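Local coordinates for geranylgeranyl pyrophosphate synthetase (Pyrococcus horikoshii, PDB 1WY0), which catalyses prenyl chain elongation with isopentenyl pyrophosphate to build the C20 isoprenoid precursor geranylgeranyl pyrophosphate, at the interface of chains A and B. Residues are numbered along the deposited sequence; one frame, centred on the assembly and turned at random. Chains: chain A/B, geranylgeranyl pyrophosphate synthetase.

The interface of chains A and B. Residues chain A 29-31, 34-35, 116, 120; chain B 147, 151.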
ATOM      1  N   LYS A  29      14.203 -13.672   1.585  1.00 52.22           N
ATOM      2  CA  LYS A  29      13.918 -14.515   0.429  1.00 53.70           C
ATOM      3  C   LYS A  29      13.796 -13.689  -0.855  1.00 54.70           C
ATOM      4  O   LYS A  29      13.833 -12.465  -0.852  1.00 56.00           O
ATOM      5  CB  LYS A  29      12.611 -15.263   0.692  1.00 52.21           C
ATOM      6  CG  LYS A  29      11.441 -14.312   0.949  1.00 51.44           C
ATOM      7  CD  LYS A  29      10.130 -14.830   0.355  1.00 50.80           C
ATOM      8  CE  LYS A  29       9.050 -15.046   1.419  1.00 51.57           C
ATOM      9  NZ  LYS A  29       7.742 -15.165   0.778  1.00 51.99           N
ATOM     10  N   ASP A  30      13.684 -14.412  -1.985  1.00 56.02           N
ATOM     11  CA  ASP A  30      13.595 -13.729  -3.272  1.00 56.85           C
ATOM     12  C   ASP A  30      12.254 -13.011  -3.443  1.00 55.56           C
ATOM     13  O   ASP A  30      11.186 -13.545  -3.175  1.00 56.31           O
ATOM     14  CB  ASP A  30      13.770 -14.771  -4.378  1.00 58.87           C
ATOM     15  CG  ASP A  30      15.204 -14.730  -4.885  1.00 61.63           C
ATOM     16  OD1 ASP A  30      16.066 -15.290  -4.208  1.00 62.30           O
ATOM     17  OD2 ASP A  30      15.442 -14.147  -5.940  1.00 63.64           O
ATOM     18  N   PRO A  31      12.345 -11.737  -3.872  1.00 53.57           N
ATOM     19  CA  PRO A  31      13.604 -11.035  -4.086  1.00 51.75           C
ATOM     20  C   PRO A  31      14.136 -10.385  -2.799  1.00 51.10           C
ATOM     21  O   PRO A  31      13.416  -9.767  -2.025  1.00 51.36           O
ATOM     22  CB  PRO A  31      13.385  -9.972  -5.159  1.00 51.45           C
ATOM     23  CG  PRO A  31      11.921 -10.009  -5.574  1.00 50.71           C
ATOM     24  CD  PRO A  31      11.279 -10.922  -4.426  1.00 51.76           C
ATOM     25  N   LEU A  34      14.233  -6.503  -2.182  1.00 34.35           N
ATOM     26  CA  LEU A  34      12.920  -6.059  -1.736  1.00 33.12           C
ATOM     27  C   LEU A  34      12.690  -6.425  -0.268  1.00 32.21           C
ATOM     28  O   LEU A  34      12.122  -5.662   0.505  1.00 30.47           O
ATOM     29  CB  LEU A  34      11.869  -6.742  -2.613  1.00 27.81           C
ATOM     30  CG  LEU A  34      10.450  -6.557  -2.072  1.00 28.58           C
ATOM     31  CD1 LEU A  34       9.965  -5.112  -2.197  1.00 26.54           C
ATOM     32  CD2 LEU A  34       9.426  -7.420  -2.804  1.00 24.57           C
ATOM     33  N   TYR A  35      13.122  -7.645   0.102  1.00 31.12           N
ATOM     34  CA  TYR A  35      12.789  -8.115   1.446  1.00 32.30           C
ATOM     35  C   TYR A  35      13.735  -7.546   2.512  1.00 32.55           C
ATOM     36  O   TYR A  35      13.408  -7.460   3.688  1.00 33.71           O
ATOM     37  CB  TYR A  35      12.861  -9.643   1.450  1.00 31.30           C
ATOM     38  CG  TYR A  35      11.519 -10.212   1.156  1.00 31.75           C
ATOM     39  CD1 TYR A  35      10.623 -10.447   2.196  1.00 31.51           C
ATOM     40  CD2 TYR A  35      11.146 -10.507  -0.155  1.00 31.91           C
ATOM     41  CE1 TYR A  35       9.364 -10.962   1.928  1.00 31.52           C
ATOM     42  CE2 TYR A  35       9.890 -11.031  -0.423  1.00 31.76           C
ATOM     43  CZ  TYR A  35       9.004 -11.263   0.613  1.00 30.29           C
ATOM     44  OH  TYR A  35       7.747 -11.775   0.353  1.00 33.03           O
ATOM     45  N   LEU A 116       4.904  -3.848   0.173  1.00 21.99           N
ATOM     46  CA  LEU A 116       5.034  -5.218   0.641  1.00 24.83           C
ATOM     47  C   LEU A 116       4.689  -5.280   2.122  1.00 24.74           C
ATOM     48  O   LEU A 116       4.001  -6.188   2.575  1.00 27.20           O
ATOM     49  CB  LEU A 116       6.461  -5.741   0.439  1.00 25.24           C
ATOM     50  CG  LEU A 116       6.564  -7.149   1.056  1.00 26.32           C
ATOM     51  CD1 LEU A 116       5.669  -8.089   0.269  1.00 28.02           C
ATOM     52  CD2 LEU A 116       7.983  -7.639   1.059  1.00 27.11           C
ATOM     53  N   LYS A 120       1.723  -7.377   3.786  1.00 30.24           N
ATOM     54  CA  LYS A 120       1.896  -8.457   4.756  1.00 31.29           C
ATOM     55  C   LYS A 120       1.158  -8.176   6.071  1.00 31.56           C
ATOM     56  O   LYS A 120       0.771  -9.079   6.802  1.00 32.42           O
ATOM     57  CB  LYS A 120       3.393  -8.621   5.024  1.00 30.65           C
ATOM     58  CG  LYS A 120       4.153  -9.108   3.788  1.00 29.92           C
ATOM     59  CD  LYS A 120       4.527 -10.589   3.883  1.00 29.68           C
ATOM     60  CE  LYS A 120       5.183 -11.112   2.602  1.00 30.82           C
ATOM     61  NZ  LYS A 120       5.265 -12.570   2.650  1.00 32.33           N
TER
ATOM     62  N   ASN B 147       1.225  -9.927  -2.694  1.00 28.76           N
ATOM     63  CA  ASN B 147       2.647 -10.123  -2.444  1.00 31.02           C
ATOM     64  C   ASN B 147       3.407 -10.453  -3.746  1.00 32.17           C
ATOM     65  O   ASN B 147       4.474  -9.897  -4.003  1.00 30.99           O
ATOM     66  CB  ASN B 147       2.873 -11.245  -1.413  1.00 32.32           C
ATOM     67  CG  ASN B 147       2.336 -10.903  -0.025  1.00 34.25           C
ATOM     68  OD1 ASN B 147       2.455  -9.767   0.453  1.00 34.99           O
ATOM     69  ND2 ASN B 147       1.760 -11.900   0.639  1.00 34.42           N
ATOM     70  N   GLU B 151       6.498  -8.501  -5.635  1.00 31.50           N
ATOM     71  CA  GLU B 151       7.700  -9.267  -5.956  1.00 31.96           C
ATOM     72  C   GLU B 151       8.016  -9.212  -7.439  1.00 30.85           C
ATOM     73  O   GLU B 151       9.168  -9.068  -7.819  1.00 31.72           O
ATOM     74  CB  GLU B 151       7.540 -10.718  -5.500  1.00 32.30           C
ATOM     75  CG  GLU B 151       7.764 -10.904  -4.007  1.00 34.57           C
ATOM     76  CD  GLU B 151       7.280 -12.243  -3.518  1.00 39.24           C
ATOM     77  OE1 GLU B 151       6.860 -13.062  -4.368  1.00 43.23           O
ATOM     78  OE2 GLU B 151       7.318 -12.483  -2.285  1.00 41.22           O
TER
HETATM   79  O   HOH W   1       5.661 -13.851   0.067  1.00 49.94           O
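B:Glu151, from helix 132-159, lies across A:Pro31, A:Leu34 and A:Tyr35 of the other subunit, part of the two-fold interface of this all-helical polyprenyl synthetase, a family that commonly works as dimers. B:Glu151 CB lies 3.9 Å from A:Pro31 CD. The next carbon, B:Glu151 CG, packs against two apolar groups set on neighbouring sides, A:Pro31 CD at 3.5 Å and A:Leu34 CD2 farther off. CG stands anti to the carbonyl carbon (chi1 -79°), and the chain then runs extended (chi2 166°), which carries the carboxylate to the tyrosine's phenol end. There A:Tyr35 OH donates a hydrogen bond of 2.8 Å to B:Glu151 OE2, meeting it nearly along its C-O axis. OE2 lies at the ring edge, in plane, although ring and carboxylate planes are turned 48° apart. The ring is packed on both faces: A:Lys29 CG sits over the centre of one, and A:Leu116 CD2 covers the other toward the rim, which should limit its rotation. Water 1 joins the polar tips, 2.6 Å from A:Lys29 NZ, 2.9 Å from A:Lys120 NZ and 3.2 Å from B:Glu151 OE2, and it also bonds A:Tyr35 OH. The lysine amines, if protonated, may offset the carboxylate charge, A:Lys29 more closely than A:Lys120, with A:Lys29 NZ 4.1 Å from B:Glu151 OE2 and not in direct contact. Alongside, B:Asn147 turns OD1 toward A:Leu116 CD1 at 3.6 Å, while the A:Lys120 chain crosses its amide at about a right angle.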